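Local coordinates for carboxylesterase (Est-2) (Archaeoglobus fulgidus, PDB 5FRD), which is an alpha/beta-hydrolase-fold carboxylesterase, probably hydrolysing carboxylic esters, that holds a coenzyme A molecule near its active site, at residues A[62-65]-A[66-69]. Sequence-based numbering, arbitrary orientation.
Sequences VNSV and DEYA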
loop_
_atom_site.group_PDB
_atom_site.type_symbol
_atom_site.label_atom_id
_atom_site.label_comp_id
_atom_site.label_asym_id
_atom_site.label_seq_id
_atom_site.Cartn_x
_atom_site.Cartn_y
_atom_site.Cartn_z
ATOM N N VAL A 62 17.772 -2.257 -0.718
ATOM C CA VAL A 62 16.692 -3.069 -0.159
ATOM C C VAL A 62 16.460 -4.280 -1.060
ATOM O O VAL A 62 16.132 -4.140 -2.234
ATOM C CB VAL A 62 15.377 -2.252 0.010
ATOM C CG1 VAL A 62 14.219 -3.131 0.487
ATOM C CG2 VAL A 62 15.599 -1.106 0.973
ATOM N N ASN A 63 16.607 -5.472 -0.479
ATOM C CA ASN A 63 16.575 -6.721 -1.235
ATOM C C ASN A 63 15.355 -7.606 -1.003
ATOM O O ASN A 63 15.205 -8.661 -1.625
ATOM C CB ASN A 63 17.884 -7.471 -0.938
ATOM C CG ASN A 63 19.093 -6.744 -1.505
ATOM O OD1 ASN A 63 19.070 -6.251 -2.643
ATOM N ND2 ASN A 63 20.142 -6.669 -0.720
ATOM N N SER A 64 14.429 -7.151 -0.147
ATOM C CA SER A 64 13.233 -7.925 0.130
ATOM C C SER A 64 12.107 -7.054 0.653
ATOM O O SER A 64 12.346 -5.972 1.206
ATOM C CB SER A 64 13.512 -9.014 1.175
ATOM O OG SER A 64 13.818 -8.436 2.420
ATOM N N VAL A 65 10.892 -7.558 0.491
ATOM C CA VAL A 65 9.721 -6.975 1.149
ATOM C C VAL A 65 9.940 -6.917 2.666
ATOM O O VAL A 65 9.566 -5.926 3.297
ATOM C CB VAL A 65 8.443 -7.735 0.786
ATOM C CG1 VAL A 65 7.243 -7.237 1.580
ATOM C CG2 VAL A 65 8.120 -7.596 -0.695
ATOM N N ASP A 66 10.524 -7.955 3.265
ATOM C CA ASP A 66 10.821 -7.955 4.701
ATOM C C ASP A 66 11.664 -6.762 5.150
ATOM O O ASP A 66 11.425 -6.192 6.219
ATOM C CB ASP A 66 11.556 -9.254 5.112
ATOM C CG ASP A 66 10.610 -10.384 5.496
ATOM O OD1 ASP A 66 9.596 -10.125 6.177
ATOM O OD2 ASP A 66 10.899 -11.547 5.135
ATOM N N GLU A 67 12.663 -6.370 4.356
ATOM C CA GLU A 67 13.490 -5.225 4.684
ATOM C C GLU A 67 12.650 -3.911 4.684
ATOM O O GLU A 67 12.788 -3.081 5.568
ATOM C CB GLU A 67 14.701 -5.191 3.736
ATOM C CG GLU A 67 15.767 -6.212 4.127
ATOM C CD GLU A 67 16.698 -6.608 2.988
ATOM O OE1 GLU A 67 17.159 -5.725 2.235
ATOM O OE2 GLU A 67 16.975 -7.821 2.844
ATOM N N TYR A 68 11.786 -3.750 3.670
ATOM C CA TYR A 68 10.892 -2.602 3.731
ATOM C C TYR A 68 9.976 -2.658 4.940
ATOM O O TYR A 68 9.647 -1.629 5.533
ATOM C CB TYR A 68 10.053 -2.466 2.446
ATOM C CG TYR A 68 10.754 -1.774 1.312
ATOM C CD1 TYR A 68 11.446 -0.593 1.510
ATOM C CD2 TYR A 68 10.667 -2.246 0.004
ATOM C CE1 TYR A 68 12.085 0.070 0.489
ATOM C CE2 TYR A 68 11.327 -1.589 -1.040
ATOM C CZ TYR A 68 12.034 -0.415 -0.783
ATOM O OH TYR A 68 12.728 0.255 -1.785
ATOM N N ALA A 69 9.538 -3.849 5.336
ATOM C CA ALA A 69 8.721 -3.987 6.534
ATOM C C ALA A 69 9.443 -3.581 7.819
ATOM O O ALA A 69 8.814 -3.074 8.745
ATOM C CB ALA A 69 8.172 -5.406 6.639
#
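V62 lays its CG1 methyl over one face of the Y68 ring, 3.5 Å from CG1 to the ring centroid and only 6° off the ring normal, a CH-pi contact centred on the ring; CG1 is set there by lying anti to the backbone N (chi1 175°). The second methyl lies near the hydroxyl end of the ring, 3.7 Å from CG2 to Y68 CE1. N63 takes part through its backbone: its N donates to E67 OE1 over 2.8 Å in a nearly straight bond, meeting the carboxylate from above its plane, while its side-chain amide turns to E61. S64 is the N-cap of helix 65-79. Its OG, held between its own backbone N and carbonyl carbon (chi1 66°), accepts from E67 N at 3.1 Å. E67, extended beyond CG, reaches back past the cap: in the conformer described, OE1 takes the firm bond from N63 N and OE2 only a weak one from S64 OG, at 3.2 Å. The buried S64 N finds no partner. The carboxylate's negative charge at the helix N-terminus should suit the helix dipole. S64 O starts the helical bonding with a weak bond from Y68 N, and V65 O follows with a firmer one, 2.9 Å to A69 N. V65 itself turns its side chain away from this turn, onto V94 and K97 of helix 90-101 and onto F175, about 6 Å from the side chain of the CoA-binding C172. Y68, its hydroxyl bonded to N53 and P52 O, touches V94 of helix 90-101 and D168 and L171 of helix 162-173.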